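Local coordinates for protein hypothetical aspartyl-tRNA synthetase (Sulfolobus tokodaii, PDB 1WYD) that probably attaches aspartate to both tRNA(Asp) and tRNA(Asn), first activating the amino acid with ATP, as a homodimeric class II synthetase, at residues Y191-A196 against S357-K362; I319-S324 against K332-N337; D325-Y330 against S341-L346. All coordinates share one frame; numbering follows the deposited sequence.

Overall arrangement
All three contacts lie in the class II catalytic domain, around one end of its large, mostly antiparallel sheet. Strands 316-320, 343-348 and 351-358 are neighbours there, and each contact uses one of them. Contacts 2 and 3 share the connection between strands 316-320 and 343-348. Their centres are about 7 Å apart, and Ile319 N probably bonds to Asp345 O (2.7 Å). The centre of contact 1 is about 13 Å from that of contact 3 and about 17 Å from that of contact 2. Thr358 OG1 probably bonds to Glu342 OE1 (2.8 Å). Contact 1 holds a predicted aspartate-binding arginine, contact 3 borders predicted magnesium sites, and contact 2 lies further out.

Contact 1: Y191-A196 against S357-K362; sequences YKELMA and STRNHK
Lys192 brings its terminal carbon and amine up to the guanidinium of Arg359. CG of Lys192 sits between the backbone N and the carbonyl carbon (chi1 66°), and the rest of the chain is extended. CE thus ends 3.9 Å from Arg359 NH2, and the two side chains cross at about a right angle. Lys192 NZ is 4.0 Å from Arg359 NH2. A water bridges these two nitrogens, accepting a hydrogen bond from each. It is 3.1 Å from Lys192 NZ and 2.8 Å from Arg359 NH2. Both cations also have acidic partners on strand 222-231: Lys192 NZ forms a salt bridge with Asp227, and Arg359 NH2 with Glu229.

One residue further along helix 189-199, Glu193 points toward segment 357-362. Its chain crosses that of Arg359 at a slant, with Glu193 OE1 3.8 Å from Arg359 CB. OE2 is 4.5 Å from Arg359 NE and well out of the guanidinium plane. No N-H is directed at it, and the attraction is of charge alone. The carboxylate is held by other partners: His394 bonds to OE1 and Gln189 to OE2.

Within segment 357-362, Arg359 NH1 donates to Ser357 OG at 2.8 Å. The oxygen is tilted 21° out of the guanidinium plane. With the water and Glu229 at NH2, this should fix the rotation of the group.

Arg359 is predicted to bind L-aspartate, and residues 189-192 belong to the predicted aspartate region. The contact therefore probably joins two sides of the amino acid pocket. Lys192 and Arg359 are buried, and Asp227, Glu229 and Glu193 would probably offset their charge. That would let the two cations sit close together and keep the Arg359 guanidinium in place, consistent with its predicted role.

Contact 2: I319-S324 against K332-N337; sequences IVDWPS and KSKSEN
Asp321 and Lys334 have CA atoms 8.1 Å apart, and Ser324 and Ser333 draw in to 6.1 Å, as the loop after strand 316-320 comes back past its own beginning. Lys334 NZ forms a salt bridge with Asp321 OD1 at 2.9 Å. The amine reaches the oxygen from above the carboxylate plane, 65° out of it. A bend in the lysine chain at chi3 (104°) brings CE over the acid as well, 3.7 Å from Asp321 OD2. The two side chains cross at about a right angle. Asp321 OD2 is hydrogen-bonded to Tyr235 OH, on helix 235-256, so the two oxygens of the buried carboxylate have different partners.

This loop joins two adjacent antiparallel strands of the class II catalytic sheet, 316-320 and 343-348. It leaves the first of them at Asp321. Just beyond, Trp322 NE1 bonds back to Ile319 O at 2.6 Å, with the indole nitrogen above the carbonyl plane.

At the other end of the contact, the Ser324 and Ser333 hydroxyl oxygens lie 3.6 Å apart, touching without a bond. Ser324 OG is instead hydrogen-bonded to Pro338 O, later in the same loop.

Contact 3: D325-Y330 against S341-L346; sequences DARPFY and SESFDL
Beside the predicted magnesium and ATP sites of the class II core, Arg327 reaches from a loop to Asp345 on strand 343-348. The two side chains come from opposite directions and form a salt bridge. Asp345 OD1 lies at the guanidinium edge, near its plane, and the two flat groups are turned 38° apart. The bond from Arg327 NH2 to OD1 is modelled at 2.4 Å. That is too short to be taken literally. A second bond to OD1, from Arg327 NH1, is weak at 3.1 Å. The arginine chain is bent at chi2 (-101°) and at chi3, and this carries it across two serines. Arg327 CG lies 3.7 Å from Ser341 OG, and Arg327 CD lies 3.4 Å from Ser343 OG. Ser343 OG donates to Ser341 OG at 2.8 Å, and Ser341 OG also bonds to Trp322 O. The Trp322 ring makes a cation-pi contact with Arg327. An alanine in place of Ser343 takes away the hydroxyl, which would probably leave Ser341 OG without this donor and open a small gap beside Arg327 CD. Asp345 OD2 lies close to Glu352 OE1, and Glu352 is predicted to bind ATP and magnesium. Arg327 would probably offset some of the negative charge gathered there and steady Asp345 next to Glu352.

Contact 1: Y191-A196 against S357-K362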
ATOM      1  N   TYR B 191      -9.359 -12.364  -5.042  1.00 43.04           N
ATOM      2  CA  TYR B 191      -7.919 -12.549  -5.160  1.00 42.83           C
ATOM      3  C   TYR B 191      -7.234 -12.856  -3.832  1.00 43.28           C
ATOM      4  O   TYR B 191      -6.286 -13.660  -3.804  1.00 43.65           O
ATOM      5  CB  TYR B 191      -7.294 -11.383  -5.889  1.00 42.94           C
ATOM      6  CG  TYR B 191      -7.755 -11.338  -7.356  1.00 46.17           C
ATOM      7  CD1 TYR B 191      -8.834 -10.530  -7.744  1.00 47.07           C
ATOM      8  CD2 TYR B 191      -7.152 -12.141  -8.329  1.00 46.84           C
ATOM      9  CE1 TYR B 191      -9.279 -10.489  -9.080  1.00 51.11           C
ATOM     10  CE2 TYR B 191      -7.588 -12.117  -9.661  1.00 51.07           C
ATOM     11  CZ  TYR B 191      -8.659 -11.288 -10.024  1.00 52.84           C
ATOM     12  OH  TYR B 191      -9.113 -11.249 -11.329  1.00 57.84           O
ATOM     13  N   LYS B 192      -7.729 -12.267  -2.744  1.00 42.04           N
ATOM     14  CA  LYS B 192      -7.099 -12.458  -1.444  1.00 42.33           C
ATOM     15  C   LYS B 192      -7.478 -13.829  -0.906  1.00 42.52           C
ATOM     16  O   LYS B 192      -6.676 -14.485  -0.250  1.00 43.49           O
ATOM     17  CB  LYS B 192      -7.430 -11.309  -0.465  1.00 41.73           C
ATOM     18  CG  LYS B 192      -8.867 -11.213  -0.063  1.00 39.48           C
ATOM     19  CD  LYS B 192      -9.154  -9.953   0.730  1.00 40.49           C
ATOM     20  CE  LYS B 192     -10.554 -10.065   1.357  1.00 40.86           C
ATOM     21  NZ  LYS B 192     -10.965  -8.906   2.153  1.00 41.11           N
ATOM     22  N   GLU B 193      -8.679 -14.296  -1.247  1.00 42.84           N
ATOM     23  CA  GLU B 193      -9.059 -15.673  -0.934  1.00 41.89           C
ATOM     24  C   GLU B 193      -8.107 -16.613  -1.634  1.00 42.02           C
ATOM     25  O   GLU B 193      -7.591 -17.546  -1.020  1.00 42.44           O
ATOM     26  CB  GLU B 193     -10.491 -15.968  -1.354  1.00 42.09           C
ATOM     27  CG  GLU B 193     -11.527 -15.098  -0.653  1.00 41.18           C
ATOM     28  CD  GLU B 193     -12.931 -15.681  -0.719  1.00 45.11           C
ATOM     29  OE1 GLU B 193     -13.099 -16.899  -0.461  1.00 44.47           O
ATOM     30  OE2 GLU B 193     -13.885 -14.913  -0.989  1.00 46.33           O
ATOM     31  N   LEU B 194      -7.866 -16.342  -2.919  1.00 40.93           N
ATOM     32  CA  LEU B 194      -6.967 -17.136  -3.729  1.00 40.04           C
ATOM     33  C   LEU B 194      -5.574 -17.194  -3.130  1.00 39.75           C
ATOM     34  O   LEU B 194      -4.971 -18.279  -3.061  1.00 38.95           O
ATOM     35  CB  LEU B 194      -6.869 -16.582  -5.177  1.00 39.72           C
ATOM     36  CG  LEU B 194      -8.142 -16.689  -6.037  1.00 38.60           C
ATOM     37  CD1 LEU B 194      -7.800 -16.518  -7.496  1.00 37.99           C
ATOM     38  CD2 LEU B 194      -8.902 -17.993  -5.808  1.00 36.91           C
ATOM     39  N   MET B 195      -5.054 -16.024  -2.761  1.00 39.00           N
ATOM     40  CA  MET B 195      -3.713 -15.920  -2.214  1.00 39.42           C
ATOM     41  C   MET B 195      -3.687 -16.492  -0.805  1.00 40.09           C
ATOM     42  O   MET B 195      -2.638 -16.924  -0.351  1.00 40.77           O
ATOM     43  CB  MET B 195      -3.224 -14.474  -2.177  1.00 39.61           C
ATOM     44  CG  MET B 195      -3.058 -13.843  -3.528  1.00 40.95           C
ATOM     45  SD  MET B 195      -1.749 -14.577  -4.439  1.00 46.10           S
ATOM     46  CE  MET B 195      -0.361 -13.842  -3.645  1.00 42.12           C
ATOM     47  N   ALA B 196      -4.826 -16.498  -0.113  1.00 40.10           N
ATOM     48  CA  ALA B 196      -4.887 -17.219   1.152  1.00 40.69           C
ATOM     49  C   ALA B 196      -4.785 -18.721   0.862  1.00 40.89           C
ATOM     50  O   ALA B 196      -4.339 -19.511   1.725  1.00 41.46           O
ATOM     51  CB  ALA B 196      -6.155 -16.897   1.881  1.00 40.53           C
ATOM     52  N   SER B 357     -16.241 -12.135   7.270  1.00 46.27           N
ATOM     53  CA  SER B 357     -16.954 -13.406   7.475  1.00 46.36           C
ATOM     54  C   SER B 357     -16.104 -14.662   7.355  1.00 46.53           C
ATOM     55  O   SER B 357     -14.920 -14.613   7.073  1.00 46.33           O
ATOM     56  CB  SER B 357     -18.094 -13.537   6.471  1.00 46.75           C
ATOM     57  OG  SER B 357     -17.572 -13.802   5.171  1.00 46.21           O
ATOM     58  N   THR B 358     -16.749 -15.797   7.583  1.00 46.79           N
ATOM     59  CA  THR B 358     -16.180 -17.074   7.269  1.00 46.60           C
ATOM     60  C   THR B 358     -16.660 -17.317   5.862  1.00 46.20           C
ATOM     61  O   THR B 358     -17.808 -17.034   5.546  1.00 46.36           O
ATOM     62  CB  THR B 358     -16.761 -18.152   8.182  1.00 46.27           C
ATOM     63  OG1 THR B 358     -16.623 -17.744   9.547  1.00 50.06           O
ATOM     64  CG2 THR B 358     -15.925 -19.433   8.073  1.00 43.64           C
ATOM     65  N   ARG B 359     -15.797 -17.866   5.022  1.00 45.91           N
ATOM     66  CA  ARG B 359     -16.168 -18.008   3.618  1.00 45.95           C
ATOM     67  C   ARG B 359     -16.563 -19.447   3.330  1.00 45.98           C
ATOM     68  O   ARG B 359     -16.262 -20.352   4.106  1.00 45.40           O
ATOM     69  CB  ARG B 359     -15.020 -17.588   2.713  1.00 44.93           C
ATOM     70  CG  ARG B 359     -14.183 -16.447   3.269  1.00 46.11           C
ATOM     71  CD  ARG B 359     -14.912 -15.115   3.437  1.00 45.12           C
ATOM     72  NE  ARG B 359     -13.952 -14.024   3.420  1.00 45.73           N
ATOM     73  CZ  ARG B 359     -14.237 -12.748   3.641  1.00 47.17           C
ATOM     74  NH1 ARG B 359     -15.473 -12.375   3.926  1.00 48.10           N
ATOM     75  NH2 ARG B 359     -13.267 -11.836   3.597  1.00 46.82           N
ATOM     76  N   ASN B 360     -17.225 -19.661   2.204  1.00 46.25           N
ATOM     77  CA  ASN B 360     -17.376 -21.002   1.674  1.00 46.89           C
ATOM     78  C   ASN B 360     -16.069 -21.507   1.066  1.00 47.37           C
ATOM     79  O   ASN B 360     -15.195 -20.716   0.776  1.00 46.93           O
ATOM     80  CB  ASN B 360     -18.534 -21.040   0.679  1.00 46.67           C
ATOM     81  CG  ASN B 360     -19.872 -20.767   1.338  1.00 45.66           C
ATOM     82  OD1 ASN B 360     -20.735 -20.077   0.758  1.00 43.50           O
ATOM     83  ND2 ASN B 360     -20.055 -21.283   2.565  1.00 42.32           N
ATOM     84  N   HIS B 361     -15.926 -22.823   0.913  1.00 49.83           N
ATOM     85  CA  HIS B 361     -14.709 -23.408   0.333  1.00 52.65           C
ATOM     86  C   HIS B 361     -14.974 -24.642  -0.515  1.00 53.49           C
ATOM     87  O   HIS B 361     -14.042 -25.211  -1.099  1.00 54.92           O
ATOM     88  CB  HIS B 361     -13.619 -23.697   1.392  1.00 53.69           C
ATOM     89  CG  HIS B 361     -13.954 -24.810   2.339  1.00 57.13           C
ATOM     90  ND1 HIS B 361     -13.738 -26.138   2.033  1.00 62.09           N
ATOM     91  CD2 HIS B 361     -14.462 -24.794   3.596  1.00 59.32           C
ATOM     92  CE1 HIS B 361     -14.122 -26.891   3.050  1.00 60.57           C
ATOM     93  NE2 HIS B 361     -14.568 -26.101   4.009  1.00 58.34           N
ATOM     94  N   LYS B 362     -16.232 -25.043  -0.608  1.00 53.98           N
ATOM     95  CA  LYS B 362     -16.625 -26.087  -1.547  1.00 54.85           C
ATOM     96  C   LYS B 362     -17.381 -25.459  -2.718  1.00 54.81           C
ATOM     97  O   LYS B 362     -18.204 -24.561  -2.532  1.00 54.71           O
ATOM     98  CB  LYS B 362     -17.497 -27.157  -0.865  1.00 55.52           C
ATOM     99  CG  LYS B 362     -16.796 -28.056   0.178  1.00 57.53           C
ATOM    100  CD  LYS B 362     -17.744 -28.394   1.355  1.00 62.41           C
ATOM    101  CE  LYS B 362     -17.097 -29.261   2.481  1.00 62.88           C
ATOM    102  NZ  LYS B 362     -15.914 -30.075   2.039  1.00 61.83           N
TER
HETATM  103  O   HOH W   1     -13.849  -9.136   3.166  1.00 45.86           O

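Contact 2: I319-S324 against K332-N337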
ATOM      1  N   ILE B 319     -21.659  -6.146  15.059  1.00 49.29           N
ATOM      2  CA  ILE B 319     -22.908  -6.832  14.769  1.00 48.81           C
ATOM      3  C   ILE B 319     -22.648  -8.123  13.970  1.00 49.47           C
ATOM      4  O   ILE B 319     -22.418  -8.089  12.743  1.00 49.40           O
ATOM      5  CB  ILE B 319     -23.913  -5.962  14.045  1.00 48.24           C
ATOM      6  CG1 ILE B 319     -24.198  -4.682  14.818  1.00 47.48           C
ATOM      7  CG2 ILE B 319     -25.209  -6.747  13.893  1.00 47.85           C
ATOM      8  CD1 ILE B 319     -25.286  -3.838  14.146  1.00 42.99           C
ATOM      9  N   VAL B 320     -22.749  -9.246  14.682  1.00 49.90           N
ATOM     10  CA  VAL B 320     -22.451 -10.589  14.180  1.00 49.55           C
ATOM     11  C   VAL B 320     -23.683 -11.395  13.729  1.00 50.05           C
ATOM     12  O   VAL B 320     -24.831 -11.041  14.011  1.00 50.19           O
ATOM     13  CB  VAL B 320     -21.645 -11.407  15.237  1.00 49.70           C
ATOM     14  CG1 VAL B 320     -20.416 -10.646  15.682  1.00 48.60           C
ATOM     15  CG2 VAL B 320     -22.498 -11.750  16.409  1.00 48.19           C
ATOM     16  N   ASP B 321     -23.429 -12.494  13.036  1.00 50.49           N
ATOM     17  CA  ASP B 321     -24.472 -13.425  12.652  1.00 51.93           C
ATOM     18  C   ASP B 321     -25.652 -12.784  11.861  1.00 52.13           C
ATOM     19  O   ASP B 321     -26.820 -13.001  12.209  1.00 52.12           O
ATOM     20  CB  ASP B 321     -24.961 -14.242  13.883  1.00 52.11           C
ATOM     21  CG  ASP B 321     -23.824 -15.048  14.562  1.00 54.97           C
ATOM     22  OD1 ASP B 321     -24.002 -15.560  15.687  1.00 55.80           O
ATOM     23  OD2 ASP B 321     -22.711 -15.241  14.043  1.00 57.35           O
ATOM     24  N   TRP B 322     -25.362 -12.043  10.785  1.00 51.85           N
ATOM     25  CA  TRP B 322     -26.439 -11.532   9.891  1.00 51.92           C
ATOM     26  C   TRP B 322     -27.241 -12.638   9.125  1.00 52.14           C
ATOM     27  O   TRP B 322     -26.769 -13.776   9.006  1.00 51.76           O
ATOM     28  CB  TRP B 322     -25.866 -10.505   8.886  1.00 51.54           C
ATOM     29  CG  TRP B 322     -25.332  -9.241   9.532  1.00 51.28           C
ATOM     30  CD1 TRP B 322     -24.192  -9.123  10.254  1.00 50.25           C
ATOM     31  CD2 TRP B 322     -25.926  -7.931   9.505  1.00 50.50           C
ATOM     32  NE1 TRP B 322     -24.034  -7.830  10.688  1.00 52.05           N
ATOM     33  CE2 TRP B 322     -25.086  -7.076  10.249  1.00 50.16           C
ATOM     34  CE3 TRP B 322     -27.093  -7.393   8.929  1.00 49.81           C
ATOM     35  CZ2 TRP B 322     -25.355  -5.712  10.429  1.00 51.62           C
ATOM     36  CZ3 TRP B 322     -27.369  -6.035   9.108  1.00 51.12           C
ATOM     37  CH2 TRP B 322     -26.493  -5.206   9.855  1.00 51.10           C
ATOM     38  N   PRO B 323     -28.441 -12.327   8.605  1.00 52.54           N
ATOM     39  CA  PRO B 323     -29.120 -13.247   7.668  1.00 52.91           C
ATOM     40  C   PRO B 323     -28.304 -13.543   6.415  1.00 53.19           C
ATOM     41  O   PRO B 323     -27.733 -12.623   5.805  1.00 53.56           O
ATOM     42  CB  PRO B 323     -30.404 -12.506   7.282  1.00 52.41           C
ATOM     43  CG  PRO B 323     -30.248 -11.120   7.803  1.00 52.56           C
ATOM     44  CD  PRO B 323     -29.264 -11.144   8.899  1.00 52.14           C
ATOM     45  N   SER B 324     -28.260 -14.823   6.055  1.00 53.33           N
ATOM     46  CA  SER B 324     -27.521 -15.309   4.903  1.00 54.23           C
ATOM     47  C   SER B 324     -28.002 -14.620   3.658  1.00 54.80           C
ATOM     48  O   SER B 324     -27.256 -14.403   2.720  1.00 55.31           O
ATOM     49  CB  SER B 324     -27.746 -16.811   4.735  1.00 54.58           C
ATOM     50  OG  SER B 324     -27.533 -17.482   5.966  1.00 55.20           O
ATOM     51  N   LYS B 332     -20.011 -18.160   4.401  1.00 52.47           N
ATOM     52  CA  LYS B 332     -20.496 -19.422   4.996  1.00 54.81           C
ATOM     53  C   LYS B 332     -21.752 -19.185   5.845  1.00 55.96           C
ATOM     54  O   LYS B 332     -21.840 -18.192   6.562  1.00 55.80           O
ATOM     55  CB  LYS B 332     -19.402 -20.091   5.825  1.00 55.07           C
ATOM     56  CG  LYS B 332     -19.815 -21.405   6.468  1.00 57.00           C
ATOM     57  CD  LYS B 332     -18.672 -22.426   6.512  1.00 59.54           C
ATOM     58  CE  LYS B 332     -18.961 -23.517   7.571  1.00 61.15           C
ATOM     59  NZ  LYS B 332     -17.701 -24.079   8.153  1.00 60.50           N
ATOM     60  N   SER B 333     -22.744 -20.063   5.700  1.00 57.93           N
ATOM     61  CA  SER B 333     -23.986 -19.974   6.476  1.00 59.59           C
ATOM     62  C   SER B 333     -23.755 -20.667   7.804  1.00 60.73           C
ATOM     63  O   SER B 333     -22.786 -21.401   7.957  1.00 60.61           O
ATOM     64  CB  SER B 333     -25.115 -20.676   5.741  1.00 59.45           C
ATOM     65  OG  SER B 333     -25.410 -20.020   4.519  1.00 60.96           O
ATOM     66  N   LYS B 334     -24.624 -20.430   8.775  1.00 62.77           N
ATOM     67  CA  LYS B 334     -24.474 -21.108  10.060  1.00 64.29           C
ATOM     68  C   LYS B 334     -25.006 -22.531   9.909  1.00 65.36           C
ATOM     69  O   LYS B 334     -26.004 -22.756   9.212  1.00 65.76           O
ATOM     70  CB  LYS B 334     -25.169 -20.343  11.198  1.00 64.20           C
ATOM     71  CG  LYS B 334     -24.502 -19.022  11.544  1.00 63.73           C
ATOM     72  CD  LYS B 334     -24.922 -18.493  12.893  1.00 64.43           C
ATOM     73  CE  LYS B 334     -23.808 -18.727  13.931  1.00 65.39           C
ATOM     74  NZ  LYS B 334     -24.261 -18.470  15.316  1.00 62.73           N
ATOM     75  N   SER B 335     -24.298 -23.476  10.525  1.00 67.09           N
ATOM     76  CA  SER B 335     -24.610 -24.907  10.472  1.00 68.45           C
ATOM     77  C   SER B 335     -25.891 -25.215  11.247  1.00 69.40           C
ATOM     78  O   SER B 335     -26.765 -25.930  10.747  1.00 69.29           O
ATOM     79  CB  SER B 335     -23.421 -25.731  11.017  1.00 68.23           C
ATOM     80  N   GLU B 336     -25.993 -24.645  12.454  1.00 70.76           N
ATOM     81  CA  GLU B 336     -27.189 -24.751  13.308  1.00 71.78           C
ATOM     82  C   GLU B 336     -28.424 -23.943  12.825  1.00 72.34           C
ATOM     83  O   GLU B 336     -29.524 -24.131  13.364  1.00 73.09           O
ATOM     84  CB  GLU B 336     -26.844 -24.410  14.764  1.00 71.63           C
ATOM     85  N   ASN B 337     -28.247 -23.069  11.825  1.00 72.23           N
ATOM     86  CA  ASN B 337     -29.359 -22.379  11.147  1.00 72.07           C
ATOM     87  C   ASN B 337     -28.944 -21.735   9.808  1.00 71.60           C
ATOM     88  O   ASN B 337     -28.229 -20.723   9.775  1.00 71.19           O
ATOM     89  CB  ASN B 337     -30.035 -21.331  12.062  1.00 72.26           C
ATOM     90  CG  ASN B 337     -31.263 -20.663  11.402  1.00 73.84           C
ATOM     91  OD1 ASN B 337     -31.484 -19.457  11.539  1.00 74.69           O
ATOM     92  ND2 ASN B 337     -32.070 -21.458  10.697  1.00 75.83           N
TER

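Contact 3: D325-Y330 against S341-L346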
ATOM      1  N   ASP B 325     -29.271 -14.260   3.674  1.00 55.55           N
ATOM      2  CA  ASP B 325     -29.948 -13.727   2.512  1.00 56.16           C
ATOM      3  C   ASP B 325     -29.492 -12.291   2.205  1.00 54.60           C
ATOM      4  O   ASP B 325     -29.728 -11.788   1.114  1.00 55.03           O
ATOM      5  CB  ASP B 325     -31.469 -13.853   2.755  1.00 57.76           C
ATOM      6  CG  ASP B 325     -31.840 -15.172   3.535  1.00 62.51           C
ATOM      7  OD1 ASP B 325     -31.479 -15.334   4.755  1.00 63.68           O
ATOM      8  OD2 ASP B 325     -32.477 -16.112   2.984  1.00 66.70           O
ATOM      9  N   ALA B 326     -28.818 -11.652   3.163  1.00 52.60           N
ATOM     10  CA  ALA B 326     -28.317 -10.284   3.009  1.00 50.85           C
ATOM     11  C   ALA B 326     -26.771 -10.181   2.863  1.00 49.63           C
ATOM     12  O   ALA B 326     -26.210  -9.100   2.924  1.00 48.10           O
ATOM     13  CB  ALA B 326     -28.791  -9.428   4.182  1.00 50.97           C
ATOM     14  N   ARG B 327     -26.101 -11.311   2.683  1.00 48.98           N
ATOM     15  CA  ARG B 327     -24.644 -11.355   2.645  1.00 48.86           C
ATOM     16  C   ARG B 327     -24.242 -12.077   1.364  1.00 48.74           C
ATOM     17  O   ARG B 327     -25.036 -12.834   0.846  1.00 48.20           O
ATOM     18  CB  ARG B 327     -24.118 -12.079   3.883  1.00 48.41           C
ATOM     19  CG  ARG B 327     -24.378 -11.305   5.185  1.00 47.82           C
ATOM     20  CD  ARG B 327     -23.156 -10.576   5.654  1.00 49.09           C
ATOM     21  NE  ARG B 327     -23.443  -9.295   6.257  1.00 47.92           N
ATOM     22  CZ  ARG B 327     -22.530  -8.521   6.839  1.00 45.73           C
ATOM     23  NH1 ARG B 327     -21.244  -8.867   6.872  1.00 43.11           N
ATOM     24  NH2 ARG B 327     -22.924  -7.382   7.380  1.00 45.90           N
ATOM     25  N   PRO B 328     -23.040 -11.825   0.829  1.00 48.75           N
ATOM     26  CA  PRO B 328     -22.601 -12.462  -0.420  1.00 48.54           C
ATOM     27  C   PRO B 328     -22.725 -13.983  -0.463  1.00 48.40           C
ATOM     28  O   PRO B 328     -22.847 -14.641   0.570  1.00 49.07           O
ATOM     29  CB  PRO B 328     -21.142 -12.042  -0.503  1.00 48.33           C
ATOM     30  CG  PRO B 328     -21.164 -10.694   0.084  1.00 48.24           C
ATOM     31  CD  PRO B 328     -22.036 -10.862   1.313  1.00 48.74           C
ATOM     32  N   PHE B 329     -22.690 -14.526  -1.673  1.00 48.26           N
ATOM     33  CA  PHE B 329     -22.693 -15.973  -1.889  1.00 48.02           C
ATOM     34  C   PHE B 329     -21.433 -16.626  -1.322  1.00 47.31           C
ATOM     35  O   PHE B 329     -21.394 -17.838  -1.117  1.00 47.88           O
ATOM     36  CB  PHE B 329     -22.768 -16.266  -3.393  1.00 47.94           C
ATOM     37  CG  PHE B 329     -21.475 -15.973  -4.138  1.00 49.83           C
ATOM     38  CD1 PHE B 329     -20.573 -17.001  -4.433  1.00 50.92           C
ATOM     39  CD2 PHE B 329     -21.164 -14.681  -4.553  1.00 50.75           C
ATOM     40  CE1 PHE B 329     -19.363 -16.739  -5.122  1.00 50.36           C
ATOM     41  CE2 PHE B 329     -19.956 -14.409  -5.250  1.00 53.06           C
ATOM     42  CZ  PHE B 329     -19.058 -15.445  -5.534  1.00 50.57           C
ATOM     43  N   TYR B 330     -20.378 -15.843  -1.135  1.00 46.37           N
ATOM     44  CA  TYR B 330     -19.101 -16.417  -0.728  1.00 45.68           C
ATOM     45  C   TYR B 330     -19.011 -16.565   0.798  1.00 46.25           C
ATOM     46  O   TYR B 330     -18.022 -17.084   1.307  1.00 45.59           O
ATOM     47  CB  TYR B 330     -17.869 -15.654  -1.324  1.00 44.74           C
ATOM     48  CG  TYR B 330     -17.872 -14.144  -1.130  1.00 42.11           C
ATOM     49  CD1 TYR B 330     -17.577 -13.590   0.090  1.00 41.32           C
ATOM     50  CD2 TYR B 330     -18.154 -13.282  -2.191  1.00 41.17           C
ATOM     51  CE1 TYR B 330     -17.575 -12.220   0.286  1.00 41.46           C
ATOM     52  CE2 TYR B 330     -18.151 -11.893  -2.014  1.00 41.37           C
ATOM     53  CZ  TYR B 330     -17.863 -11.379  -0.760  1.00 42.80           C
ATOM     54  OH  TYR B 330     -17.864 -10.022  -0.547  1.00 45.36           O
ATOM     55  N   SER B 341     -25.812 -16.200   9.045  1.00 58.42           N
ATOM     56  CA  SER B 341     -24.514 -16.349   8.396  1.00 56.77           C
ATOM     57  C   SER B 341     -23.384 -16.052   9.337  1.00 55.24           C
ATOM     58  O   SER B 341     -23.545 -15.318  10.302  1.00 55.36           O
ATOM     59  CB  SER B 341     -24.437 -15.455   7.169  1.00 56.67           C
ATOM     60  OG  SER B 341     -24.503 -14.102   7.557  1.00 58.45           O
ATOM     61  N   GLU B 342     -22.235 -16.637   9.062  1.00 53.98           N
ATOM     62  CA  GLU B 342     -21.071 -16.418   9.891  1.00 53.13           C
ATOM     63  C   GLU B 342     -20.376 -15.108   9.476  1.00 52.11           C
ATOM     64  O   GLU B 342     -19.279 -15.107   8.948  1.00 51.34           O
ATOM     65  CB  GLU B 342     -20.131 -17.627   9.846  1.00 53.42           C
ATOM     66  CG  GLU B 342     -20.576 -18.807  10.713  1.00 53.71           C
ATOM     67  CD  GLU B 342     -19.530 -19.928  10.855  1.00 54.92           C
ATOM     68  OE1 GLU B 342     -18.291 -19.678  10.777  1.00 55.59           O
ATOM     69  OE2 GLU B 342     -19.955 -21.082  11.053  1.00 55.43           O
ATOM     70  N   SER B 343     -21.028 -13.988   9.763  1.00 51.42           N
ATOM     71  CA  SER B 343     -20.543 -12.689   9.340  1.00 50.89           C
ATOM     72  C   SER B 343     -20.563 -11.711  10.466  1.00 49.86           C
ATOM     73  O   SER B 343     -21.198 -11.952  11.481  1.00 49.74           O
ATOM     74  CB  SER B 343     -21.427 -12.151   8.238  1.00 50.96           C
ATOM     75  OG  SER B 343     -22.781 -12.184   8.658  1.00 53.42           O
ATOM     76  N   PHE B 344     -19.848 -10.597  10.277  1.00 49.19           N
ATOM     77  CA  PHE B 344     -19.855  -9.496  11.236  1.00 47.09           C
ATOM     78  C   PHE B 344     -19.691  -8.151  10.563  1.00 47.29           C
ATOM     79  O   PHE B 344     -19.033  -8.043   9.547  1.00 47.41           O
ATOM     80  CB  PHE B 344     -18.763  -9.694  12.283  1.00 46.71           C
ATOM     81  CG  PHE B 344     -17.357  -9.479  11.776  1.00 43.49           C
ATOM     82  CD1 PHE B 344     -16.660 -10.509  11.167  1.00 42.59           C
ATOM     83  CD2 PHE B 344     -16.730  -8.251  11.931  1.00 41.67           C
ATOM     84  CE1 PHE B 344     -15.368 -10.329  10.695  1.00 42.40           C
ATOM     85  CE2 PHE B 344     -15.431  -8.054  11.474  1.00 43.05           C
ATOM     86  CZ  PHE B 344     -14.748  -9.105  10.850  1.00 44.03           C
ATOM     87  N   ASP B 345     -20.296  -7.124  11.140  1.00 47.23           N
ATOM     88  CA  ASP B 345     -19.858  -5.748  10.908  1.00 46.66           C
ATOM     89  C   ASP B 345     -19.233  -5.226  12.194  1.00 46.43           C
ATOM     90  O   ASP B 345     -19.694  -5.575  13.283  1.00 46.10           O
ATOM     91  CB  ASP B 345     -21.031  -4.857  10.508  1.00 46.30           C
ATOM     92  CG  ASP B 345     -21.639  -5.268   9.176  1.00 46.60           C
ATOM     93  OD1 ASP B 345     -21.230  -6.300   8.635  1.00 47.45           O
ATOM     94  OD2 ASP B 345     -22.551  -4.655   8.609  1.00 46.16           O
ATOM     95  N   LEU B 346     -18.173  -4.423  12.076  1.00 45.59           N
ATOM     96  CA  LEU B 346     -17.721  -3.641  13.220  1.00 45.59           C
ATOM     97  C   LEU B 346     -18.200  -2.214  13.084  1.00 45.62           C
ATOM     98  O   LEU B 346     -17.840  -1.521  12.121  1.00 45.61           O
ATOM     99  CB  LEU B 346     -16.197  -3.665  13.408  1.00 45.68           C
ATOM    100  CG  LEU B 346     -15.681  -2.862  14.625  1.00 45.20           C
ATOM    101  CD1 LEU B 346     -16.201  -3.429  16.005  1.00 46.26           C
ATOM    102  CD2 LEU B 346     -14.192  -2.760  14.646  1.00 41.12           C
TER